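Protein KP700603 (Klebsiella pneumoniae 700603, PDB 5KVK) is of unknown function but belongs to the competence-damaged protein (CinA) superfamily, some of whose relatives deamidate nicotinamide mononucleotide. Local coordinates at residues Gly39-Ala44 / Ile104-Ser109; Ala43-Gln48 / Ala52-Thr57; Met92-Leu97 / Gly134-Gln139; Ser109-Ala112 / Glu118-Thr121; Met141-Asp146 / Val155-Ala160. All coordinates share one frame; numbering follows the deposited sequence. Where two conformers were deposited one is given.

Contact 1. Residues Gly39-Ala44 / Ile104-Ser109; sequences GNLAAA and IAIAIS
L41 turns its CG anti to its own backbone N (chi1 176°), which carries the isobutyl end away from helix 40-46 and toward the sheet, where I106 and I108 rise to meet it. I108 sends its longer branch forward, fully extended at chi2 179°, and so offers CD1. I106 presents its short branch, CG2. A single leucine methyl serves both partners: L41 CD2 lies 3.9 Å from I106 CG2 and 4.0 Å from I108 CD1. The leucine side chain runs at about a right angle to that of I106 and more slantwise to that of I108. Two residues apart on strand 104-110, the isoleucines face the same side of the sheet, while A105 and A107 between and beside them face helix 86-100 on the other. M159 of helix 147-165 also packs on L41, and A158 on I108, so a second helix covers the same cluster. Polar bonds nearby include those at the start of helix 40-46, where the carboxylate of E34 accepts from the backbone N of L41 and A42. The contact is made wholly of methyl groups, so it carries no directional bond; it rests on close packing and, these residues being buried, probably on excluding water.

Contact 2. Residues Ala43-Gln48 / Ala52-Thr57; sequences AALCAQ and AAFYDT
This is an apolar helix-to-strand contact that closes a beta-alpha-beta unit: strand 30-34 leads into helix 40-46, and the chain then turns back into strand 55-61, parallel to the first and one of the two outermost strands of the sheet within this chain. L45 is the hub, reaching two aromatic rings with its two methyls. L45 CD1 sits over one face of the Y55 ring, 3.9 Å from its centroid and 24° off the normal, a CH-pi contact displaced toward CE1. L45 CB rests above the same ring near CD2, so the leucine spans it from one flank to the other. F54 is met differently: L45 CD2 lies in the plane of its ring, 3.9 Å from CE2. F54 can turn back to this edge-on meeting because its CG stands in the crowded position between N and C (chi1 64°), whereas Y55 places its CG anti to the backbone N, and the two neighbouring rings thus reach the helix by different routes. Q48 CB adds a looser touch, 4.1 Å from F54 CZ, while the Q48 amide turns elsewhere and bonds through NE2 to T17. The Y55 hydroxyl is likewise engaged, by T32 OG1 of strand 30-34. C46 marks the boundary with the dimer partner, since it also packs on F62 of the second subunit. On the Y55 ring its sulfur takes the edge rather than the face, C46 SG standing 3.9 Å from Y55 CE2.

Contact 3. Residues Met92-Leu97 / Gly134-Gln139; sequences MSTGIL and GQIETQ
The buried S93 against I136 is the tighter, inner part of this contact, whereas T94 and G134 are exposed and L97 partly so. I136 belongs to strand 135-142, the last strand of the sheet within this chain, and extends its longer branch toward helix 86-100 (chi2 174°). Its tip is shared by two consecutive hydroxyl-bearing residues of the helix: I136 CD1 is 3.8 Å from S93 OG and equally 3.8 Å from T94 OG1, the T94 and I136 side chains crossing at about a right angle. S93 OG also has I136 CG2 at 4.2 Å, so two isoleucine methyls cover it. At chi1 72° that hydroxyl lies between backbone N and C, where it bonds to Q90 O one helical turn earlier and also to N131 ND2. T94 OG1 makes a weaker bond to the same carbonyl. On the outer side the packing thins to a single touch, L97 CD2 against the G134 backbone N at 3.7 Å. G134 turns the chain between strands 125-132 and 135-142 with a positive phi of 94°. N131 binds both parts together, because its OD1 accepts from G134 N while its ND2 serves S93. The hydroxyls therefore act merely as surface for a methyl; their hydrogen bonding is met within the helix and by N131, leaving van der Waals contact as the direct link between helix and strand.

Contact 4. Residues Ser109-Ala112 / Glu118-Thr121; sequences SGYA and EDGT
Y111 OH bonds to water 2 at 2.8 Å, and that water also accepts a weak bond from D119 N. A doubtful second partner is water 1, which donates to D119 OD2 at 2.7 Å and lies in the plane of the tyrosine ring beyond its edge, but whose separation from Y111 OH is too short to be taken literally. The phenol thus reaches the aspartate through solvent, with 4.3 Å between Y111 OH and D119 OD1. D119 is held in turn by its own loop: D119 OD1 accepts from T121 N at 2.9 Å and 152°, from above the carboxylate plane, which makes an Asx turn. G120, at the middle of the turn, has the positive phi of 87° that suits glycine. The turn brings T121 against the tyrosine, and here the contact is direct and apolar: T121 CB and T121 CG2 each approach Y111 CE2 to 3.5 Å, and the two side chains cross at about a right angle. Residues E118 to G120 are exposed and touch a crystal neighbour, so the lattice may influence the conformation of the tip. Y111 follows the end of strand 104-110 and has backbone bonds to T125 at the start of antiparallel strand 125-132 and to G124 just before it; S109, two residues earlier, packs on helix 86-100, and A112, just after Y111, on helix 147-165.

Contact 5. Residues Met141-Asp146 / Val155-Ala160; sequences MRFTGD and VRFAMA
A Met-aromatic contact joins the end of strand 135-142 to helix 147-165, the next element of the chain, with M141 lying across the face of F157. The methionine chain is bent at both chi2 and chi3 (each -71°), and the bends lay CG, SD and CE over one side of the ring in succession. M141 CG comes nearest, 3.6 Å from F157 CE1; M141 SD stands 4.2 Å from the ring centroid and 28° off its normal; M141 CE hangs toward the rim, 4.0 Å from F157 CE2. F157 meets this flat-lying chain by directing its CG anti to the backbone N (chi1 -176°), out from the helix toward the strand. F143, two residues beyond M141, touches the root of the same side chain: F143 CZ is 3.9 Å from F157 CB, the two side chains running about perpendicular. F128 of strand 125-132 adds an edge-to-face ring contact with F157. Between strand and helix the chain turns through G145, and D146 caps the new helix through a bond from A149 N to its OD1. The whole is a beta-alpha connection with an N-capped helix folded back on its own sheet, as is usual in a layered alpha/beta fold.

Contacts 1 and 2 form the buried half of the set. Both use helix 40-46, share A43 and A44 and lie beside the second subunit, but contact 1 reaches a strand inside the sheet with aliphatic groups alone, whereas in contact 2 the helix meets two rings at the start of outer strand 55-61. Contact 5 joins this layer through M159, which packs on L45, although its own touching residues lie nearer the surface. Contact 3 lies on the opposite face of the sheet, meeting contact 1 through A105 and A107; it shares strand 135-142 with contact 5. Contact 4 continues strand 104-110 outward from contact 1, to a place where waters bridge the two segments.

Contact 1. Residues Gly39-Ala44 / Ile104-Ser109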
# COMPACT_ATOMS: atom_id res chain seq x y z
N GLY A 39 -0.36 4.56 0.71
CA GLY A 39 -0.23 3.63 -0.40
C GLY A 39 0.03 4.34 -1.71
O GLY A 39 0.25 3.67 -2.74
N ASN A 40 0.02 5.69 -1.71
CA ASN A 40 0.22 6.39 -2.99
C ASN A 40 1.65 6.32 -3.48
O ASN A 40 1.86 6.43 -4.69
CB ASN A 40 -0.21 7.86 -2.88
CG ASN A 40 -1.75 8.01 -2.86
OD1 ASN A 40 -2.44 7.81 -3.89
ND2 ASN A 40 -2.30 8.27 -1.69
N LEU A 41 2.63 6.12 -2.60
CA LEU A 41 4.00 5.91 -3.10
C LEU A 41 4.09 4.55 -3.78
O LEU A 41 4.58 4.45 -4.92
CB LEU A 41 5.03 6.01 -1.96
CG LEU A 41 6.48 5.70 -2.43
CD1 LEU A 41 6.93 6.62 -3.60
CD2 LEU A 41 7.44 5.77 -1.21
N ALA A 42 3.59 3.50 -3.11
CA ALA A 42 3.53 2.17 -3.73
C ALA A 42 2.80 2.26 -5.06
O ALA A 42 3.23 1.65 -6.04
CB ALA A 42 2.83 1.15 -2.81
N ALA A 43 1.72 3.05 -5.11
CA ALA A 43 0.93 3.15 -6.33
C ALA A 43 1.75 3.75 -7.46
O ALA A 43 1.66 3.30 -8.60
CB ALA A 43 -0.33 3.99 -6.10
N ALA A 44 2.62 4.72 -7.14
CA ALA A 44 3.42 5.34 -8.18
C ALA A 44 4.43 4.35 -8.74
O ALA A 44 4.65 4.31 -9.98
CB ALA A 44 4.13 6.59 -7.65
N ILE A 104 17.01 -1.01 -0.60
CA ILE A 104 16.66 0.33 -0.13
C ILE A 104 15.24 0.33 0.38
O ILE A 104 14.33 -0.18 -0.30
CB ILE A 104 16.79 1.37 -1.27
CG1 ILE A 104 18.16 1.34 -1.85
CG2 ILE A 104 16.32 2.80 -0.82
CD1 ILE A 104 18.18 2.01 -3.24
N ALA A 105 15.02 0.95 1.55
CA ALA A 105 13.64 1.16 2.04
C ALA A 105 13.37 2.64 2.19
O ALA A 105 14.21 3.37 2.71
CB ALA A 105 13.39 0.49 3.40
N ILE A 106 12.17 3.06 1.77
CA ILE A 106 11.69 4.41 2.08
C ILE A 106 10.56 4.29 3.08
O ILE A 106 9.65 3.46 2.89
CB ILE A 106 11.19 5.13 0.82
CG1 ILE A 106 12.39 5.46 -0.05
CG2 ILE A 106 10.41 6.37 1.22
CD1 ILE A 106 11.92 6.06 -1.38
N ALA A 107 10.64 5.09 4.19
CA ALA A 107 9.52 5.14 5.13
C ALA A 107 9.05 6.59 5.19
O ALA A 107 9.86 7.51 5.21
CB ALA A 107 9.91 4.65 6.56
N ILE A 108 7.73 6.79 5.23
CA ILE A 108 7.19 8.14 5.29
C ILE A 108 6.15 8.14 6.42
O ILE A 108 5.24 7.30 6.41
CB ILE A 108 6.50 8.52 3.98
CG1 ILE A 108 7.44 8.38 2.77
CG2 ILE A 108 5.80 9.94 4.11
CD1 ILE A 108 6.72 8.75 1.40
N SER A 109 6.27 9.09 7.34
CA SER A 109 5.31 9.22 8.43
C SER A 109 5.06 10.69 8.68
O SER A 109 6.03 11.45 8.88
CB SER A 109 5.84 8.55 9.73
OG SER A 109 4.80 8.59 10.70

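Contact 2. Residues Ala43-Gln48 / Ala52-Thr57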
# COMPACT_ATOMS: atom_id res chain seq x y z
N ALA A 43 1.72 3.05 -5.11
CA ALA A 43 0.93 3.15 -6.33
C ALA A 43 1.75 3.75 -7.46
O ALA A 43 1.66 3.30 -8.60
CB ALA A 43 -0.33 3.99 -6.10
N ALA A 44 2.62 4.72 -7.14
CA ALA A 44 3.42 5.34 -8.18
C ALA A 44 4.43 4.35 -8.74
O ALA A 44 4.65 4.31 -9.98
CB ALA A 44 4.13 6.59 -7.65
N LEU A 45 4.98 3.51 -7.85
CA LEU A 45 5.96 2.51 -8.28
C LEU A 45 5.29 1.43 -9.11
O LEU A 45 5.89 0.91 -10.07
CB LEU A 45 6.64 1.91 -7.06
CG LEU A 45 7.39 2.98 -6.22
CD1 LEU A 45 7.90 2.54 -4.81
CD2 LEU A 45 8.57 3.52 -7.07
N CYS A 46 4.08 1.03 -8.72
CA CYS A 46 3.44 -0.03 -9.49
C CYS A 46 2.92 0.47 -10.82
O CYS A 46 2.64 -0.37 -11.69
CB CYS A 46 2.29 -0.67 -8.68
SG CYS A 46 2.90 -1.50 -7.14
N ALA A 47 2.74 1.78 -10.99
CA ALA A 47 2.25 2.34 -12.23
C ALA A 47 3.34 2.38 -13.30
O ALA A 47 3.04 2.64 -14.48
CB ALA A 47 1.69 3.77 -12.05
N GLN A 48 4.58 2.08 -12.91
CA GLN A 48 5.74 2.05 -13.80
C GLN A 48 5.70 0.84 -14.71
O GLN A 48 5.09 -0.18 -14.41
CB GLN A 48 7.03 2.02 -12.99
CG GLN A 48 7.35 3.33 -12.39
CD GLN A 48 7.79 4.26 -13.46
OE1 GLN A 48 8.74 3.96 -14.16
NE2 GLN A 48 7.13 5.38 -13.60
N ALA A 52 8.41 -4.83 -11.49
CA ALA A 52 9.01 -5.99 -10.81
C ALA A 52 10.53 -6.01 -10.94
O ALA A 52 11.19 -6.75 -10.18
CB ALA A 52 8.43 -7.31 -11.35
N ALA A 53 11.11 -5.22 -11.85
CA ALA A 53 12.56 -5.21 -11.95
C ALA A 53 13.20 -4.51 -10.75
O ALA A 53 14.39 -4.73 -10.49
CB ALA A 53 13.03 -4.55 -13.25
N PHE A 54 12.45 -3.71 -10.03
CA PHE A 54 13.03 -3.00 -8.89
C PHE A 54 12.14 -2.93 -7.66
O PHE A 54 12.58 -2.36 -6.67
CB PHE A 54 13.40 -1.55 -9.32
CG PHE A 54 12.20 -0.72 -9.70
CD1 PHE A 54 11.72 -0.78 -10.99
CD2 PHE A 54 11.56 0.10 -8.76
CE1 PHE A 54 10.62 -0.06 -11.36
CE2 PHE A 54 10.46 0.85 -9.17
CZ PHE A 54 10.00 0.73 -10.44
N TYR A 55 10.93 -3.51 -7.67
CA TYR A 55 10.01 -3.30 -6.55
C TYR A 55 9.00 -4.41 -6.50
O TYR A 55 8.43 -4.73 -7.53
CB TYR A 55 9.24 -1.98 -6.74
CG TYR A 55 8.27 -1.64 -5.64
CD1 TYR A 55 8.71 -1.05 -4.42
CD2 TYR A 55 6.92 -1.81 -5.83
CE1 TYR A 55 7.82 -0.72 -3.41
CE2 TYR A 55 6.02 -1.48 -4.83
CZ TYR A 55 6.49 -0.93 -3.65
OH TYR A 55 5.54 -0.57 -2.67
N ASP A 56 8.68 -4.93 -5.28
CA ASP A 56 7.47 -5.76 -5.21
C ASP A 56 6.72 -5.70 -3.89
O ASP A 56 5.62 -6.31 -3.81
CB ASP A 56 7.74 -7.23 -5.54
CG ASP A 56 8.70 -7.94 -4.53
OD1 ASP A 56 9.04 -7.40 -3.41
OD2 ASP A 56 9.13 -9.03 -4.91
N THR A 57 7.23 -4.99 -2.88
CA THR A 57 6.63 -5.00 -1.55
C THR A 57 6.45 -3.60 -1.01
O THR A 57 7.43 -2.84 -0.85
CB THR A 57 7.53 -5.82 -0.61
OG1 THR A 57 7.59 -7.16 -1.09
CG2 THR A 57 6.88 -5.82 0.82

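Contact 3. Residues Met92-Leu97 / Gly134-Gln139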
# COMPACT_ATOMS: atom_id res chain seq x y z
N MET A 92 10.65 2.22 11.17
CA MET A 92 9.85 1.78 10.03
C MET A 92 10.75 1.33 8.89
O MET A 92 10.49 0.28 8.29
CB MET A 92 8.94 2.90 9.55
CG MET A 92 7.77 3.14 10.55
SD MET A 92 6.82 4.59 9.92
CE MET A 92 5.99 3.89 8.49
N SER A 93 11.79 2.10 8.57
CA SER A 93 12.58 1.75 7.37
C SER A 93 13.31 0.44 7.59
O SER A 93 13.36 -0.39 6.68
CB SER A 93 13.56 2.84 6.96
OG SER A 93 14.65 2.94 7.85
N THR A 94 13.84 0.22 8.81
CA THR A 94 14.52 -1.05 9.09
C THR A 94 13.52 -2.20 9.02
O THR A 94 13.84 -3.30 8.55
CB THR A 94 15.14 -0.98 10.47
OG1 THR A 94 16.13 0.06 10.50
CG2 THR A 94 15.80 -2.32 10.85
N GLY A 95 12.31 -1.99 9.56
CA GLY A 95 11.36 -3.09 9.59
C GLY A 95 10.98 -3.54 8.19
O GLY A 95 10.91 -4.75 7.93
N ILE A 96 10.77 -2.59 7.28
CA ILE A 96 10.32 -3.02 5.95
C ILE A 96 11.52 -3.50 5.11
O ILE A 96 11.39 -4.44 4.32
CB ILE A 96 9.52 -1.92 5.23
CG1 ILE A 96 8.84 -2.44 3.92
CG2 ILE A 96 10.38 -0.69 4.97
CD1 ILE A 96 7.87 -3.63 4.17
N LEU A 97 12.69 -2.91 5.30
CA LEU A 97 13.88 -3.40 4.61
C LEU A 97 14.10 -4.88 4.94
O LEU A 97 14.41 -5.72 4.06
CB LEU A 97 15.11 -2.56 5.05
CG LEU A 97 16.41 -2.90 4.34
CD1 LEU A 97 16.32 -2.41 2.90
CD2 LEU A 97 17.66 -2.33 5.02
N GLY A 134 20.85 -0.57 5.59
CA GLY A 134 21.11 -0.23 6.97
C GLY A 134 21.78 1.11 7.22
O GLY A 134 21.92 1.51 8.39
N GLN A 135 22.21 1.83 6.18
CA GLN A 135 22.67 3.22 6.30
C GLN A 135 21.46 4.11 6.08
O GLN A 135 20.89 4.11 4.99
CB GLN A 135 23.75 3.52 5.26
CG GLN A 135 24.99 2.65 5.40
CD GLN A 135 26.11 3.04 4.39
OE1 GLN A 135 25.88 3.84 3.46
NE2 GLN A 135 27.30 2.48 4.59
N ILE A 136 21.02 4.82 7.13
CA ILE A 136 19.75 5.56 7.08
C ILE A 136 20.03 7.06 7.00
O ILE A 136 20.82 7.62 7.79
CB ILE A 136 18.86 5.23 8.30
CG1 ILE A 136 18.71 3.71 8.47
CG2 ILE A 136 17.54 5.93 8.13
CD1 ILE A 136 17.95 3.28 9.76
N GLU A 137 19.41 7.71 6.04
CA GLU A 137 19.36 9.16 6.04
C GLU A 137 17.91 9.60 6.27
O GLU A 137 16.97 8.91 5.85
CB GLU A 137 19.88 9.74 4.73
CG GLU A 137 21.34 9.29 4.46
CD GLU A 137 22.05 10.08 3.37
OE1 GLU A 137 21.48 10.27 2.27
OE2 GLU A 137 23.19 10.54 3.64
N THR A 138 17.73 10.76 6.91
CA THR A 138 16.35 11.19 7.23
C THR A 138 16.14 12.67 6.89
O THR A 138 17.10 13.43 6.69
CB THR A 138 16.03 11.03 8.70
OG1 THR A 138 16.90 11.86 9.48
CG2 THR A 138 16.16 9.56 9.17
N GLN A 139 14.87 13.08 6.86
CA GLN A 139 14.55 14.47 6.56
C GLN A 139 13.13 14.78 7.02
O GLN A 139 12.23 14.00 6.71
CB GLN A 139 14.64 14.76 5.04
CG GLN A 139 14.29 16.22 4.65
CD GLN A 139 15.33 17.19 5.16
OE1 GLN A 139 16.51 17.03 4.85
NE2 GLN A 139 14.92 18.17 5.98

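Contact 4. Residues Ser109-Ala112 / Glu118-Thr121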
# COMPACT_ATOMS: atom_id res chain seq x y z
N SER A 109 6.27 9.09 7.34
CA SER A 109 5.31 9.22 8.43
C SER A 109 5.06 10.69 8.68
O SER A 109 6.03 11.45 8.88
CB SER A 109 5.84 8.55 9.73
OG SER A 109 4.80 8.59 10.70
N GLY A 110 3.78 11.09 8.68
CA GLY A 110 3.49 12.51 8.76
C GLY A 110 2.01 12.73 9.03
O GLY A 110 1.23 11.76 9.18
N TYR A 111 1.65 13.98 9.04
CA TYR A 111 0.26 14.45 9.15
C TYR A 111 -0.14 15.08 7.82
O TYR A 111 0.31 16.19 7.51
CB TYR A 111 0.11 15.47 10.27
CG TYR A 111 0.58 14.95 11.59
CD1 TYR A 111 -0.16 13.99 12.25
CD2 TYR A 111 1.78 15.38 12.16
CE1 TYR A 111 0.27 13.46 13.46
CE2 TYR A 111 2.20 14.86 13.39
CZ TYR A 111 1.44 13.89 14.02
OH TYR A 111 1.83 13.32 15.23
N ALA A 112 -1.06 14.43 7.08
CA ALA A 112 -1.46 15.02 5.80
C ALA A 112 -2.39 16.22 5.97
O ALA A 112 -2.49 17.03 5.05
CB ALA A 112 -2.17 13.99 4.92
N GLU A 118 -1.60 15.77 17.48
CA GLU A 118 -2.03 16.06 18.84
C GLU A 118 -0.95 16.80 19.63
O GLU A 118 -1.24 17.35 20.70
CB GLU A 118 -2.35 14.78 19.58
CG GLU A 118 -3.44 13.92 18.99
CD GLU A 118 -3.63 12.65 19.81
OE1 GLU A 118 -2.63 12.14 20.37
OE2 GLU A 118 -4.78 12.20 19.95
N ASP A 119 0.31 16.77 19.15
CA ASP A 119 1.41 17.42 19.86
C ASP A 119 1.65 18.84 19.37
O ASP A 119 2.65 19.46 19.73
CB ASP A 119 2.71 16.58 19.75
CG ASP A 119 3.23 16.44 18.34
OD1 ASP A 119 2.55 16.91 17.40
OD2 ASP A 119 4.30 15.81 18.17
N GLY A 120 0.72 19.37 18.57
CA GLY A 120 0.89 20.67 17.94
C GLY A 120 1.62 20.63 16.61
O GLY A 120 1.69 21.67 15.95
N THR A 121 2.13 19.46 16.19
CA THR A 121 2.86 19.35 14.93
C THR A 121 1.92 19.84 13.83
O THR A 121 0.80 19.32 13.71
CB THR A 121 3.27 17.91 14.60
OG1 THR A 121 4.14 17.37 15.64
CG2 THR A 121 4.02 17.85 13.28
O HOH W 1 3.97 14.11 16.10
O HOH W 2 0.65 14.00 17.64

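Contact 5. Residues Met141-Asp146 / Val155-Ala160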
# COMPACT_ATOMS: atom_id res chain seq x y z
N MET A 141 10.04 17.47 6.44
CA MET A 141 9.48 18.52 5.59
C MET A 141 8.16 19.00 6.18
O MET A 141 7.54 18.31 6.98
CB MET A 141 9.27 18.04 4.15
CG MET A 141 10.58 17.51 3.50
SD MET A 141 11.72 18.79 3.15
CE MET A 141 10.98 19.68 1.77
N ARG A 142 7.75 20.21 5.81
CA ARG A 142 6.40 20.70 6.15
C ARG A 142 5.76 21.22 4.88
O ARG A 142 6.05 22.33 4.48
CB ARG A 142 6.45 21.78 7.23
CG ARG A 142 5.11 22.00 7.92
CD ARG A 142 4.42 23.24 7.47
NE ARG A 142 3.41 23.61 8.46
CZ ARG A 142 2.78 24.78 8.49
NH1 ARG A 142 3.02 25.69 7.54
NH2 ARG A 142 1.88 25.04 9.44
N PHE A 143 4.88 20.43 4.24
CA PHE A 143 4.32 20.85 2.98
C PHE A 143 3.11 21.72 3.20
O PHE A 143 2.40 21.61 4.21
CB PHE A 143 3.93 19.63 2.16
CG PHE A 143 5.07 18.72 1.90
CD1 PHE A 143 5.23 17.54 2.62
CD2 PHE A 143 6.00 19.05 0.94
CE1 PHE A 143 6.31 16.71 2.36
CE2 PHE A 143 7.11 18.20 0.69
CZ PHE A 143 7.25 17.02 1.39
N THR A 144 2.86 22.59 2.23
CA THR A 144 1.71 23.49 2.23
C THR A 144 0.65 22.89 1.29
O THR A 144 0.97 22.13 0.39
CB THR A 144 2.16 24.89 1.79
OG1 THR A 144 3.27 25.32 2.61
CG2 THR A 144 1.05 25.88 1.92
N GLY A 145 -0.61 23.23 1.52
CA GLY A 145 -1.68 22.73 0.67
C GLY A 145 -2.65 21.80 1.40
O GLY A 145 -2.45 21.43 2.56
N ASP A 146 -3.71 21.44 0.69
CA ASP A 146 -4.72 20.52 1.21
C ASP A 146 -4.13 19.13 1.36
O ASP A 146 -3.08 18.80 0.77
CB ASP A 146 -5.92 20.47 0.27
CG ASP A 146 -5.56 19.86 -1.08
OD1 ASP A 146 -5.65 18.65 -1.20
OD2 ASP A 146 -5.16 20.59 -2.04
N VAL A 155 4.97 12.10 -1.74
CA VAL A 155 5.35 11.00 -2.63
C VAL A 155 6.44 11.48 -3.60
O VAL A 155 7.47 10.80 -3.80
CB VAL A 155 4.10 10.50 -3.40
CG1 VAL A 155 4.48 9.61 -4.61
CG2 VAL A 155 3.13 9.74 -2.42
N ARG A 156 6.24 12.66 -4.23
CA ARG A 156 7.25 13.12 -5.17
C ARG A 156 8.55 13.43 -4.46
O ARG A 156 9.62 13.07 -4.95
CB ARG A 156 6.76 14.35 -5.95
CG ARG A 156 5.85 13.97 -7.10
CD ARG A 156 5.54 15.14 -8.02
NE ARG A 156 4.86 16.20 -7.30
CZ ARG A 156 3.54 16.33 -7.22
NH1 ARG A 156 2.72 15.48 -7.81
NH2 ARG A 156 3.06 17.33 -6.51
N PHE A 157 8.48 14.09 -3.28
CA PHE A 157 9.73 14.37 -2.56
C PHE A 157 10.49 13.08 -2.23
O PHE A 157 11.73 13.04 -2.37
CB PHE A 157 9.46 15.15 -1.28
CG PHE A 157 10.73 15.54 -0.56
CD1 PHE A 157 11.10 14.91 0.63
CD2 PHE A 157 11.56 16.53 -1.09
CE1 PHE A 157 12.30 15.29 1.29
CE2 PHE A 157 12.75 16.88 -0.45
CZ PHE A 157 13.11 16.23 0.73
N ALA A 158 9.78 12.03 -1.81
CA ALA A 158 10.46 10.77 -1.46
C ALA A 158 11.28 10.28 -2.66
O ALA A 158 12.45 9.88 -2.52
CB ALA A 158 9.41 9.73 -1.06
N MET A 159 10.69 10.38 -3.86
CA MET A 159 11.34 9.82 -5.05
C MET A 159 12.43 10.75 -5.56
O MET A 159 13.51 10.27 -5.95
CB MET A 159 10.32 9.55 -6.15
CG MET A 159 9.35 8.37 -5.79
SD MET A 159 10.27 6.90 -5.41
CE MET A 159 10.75 6.50 -7.09
N ALA A 160 12.17 12.06 -5.53
CA ALA A 160 13.16 13.03 -6.04
C ALA A 160 14.43 12.99 -5.18
O ALA A 160 15.55 12.99 -5.70
CB ALA A 160 12.58 14.42 -6.03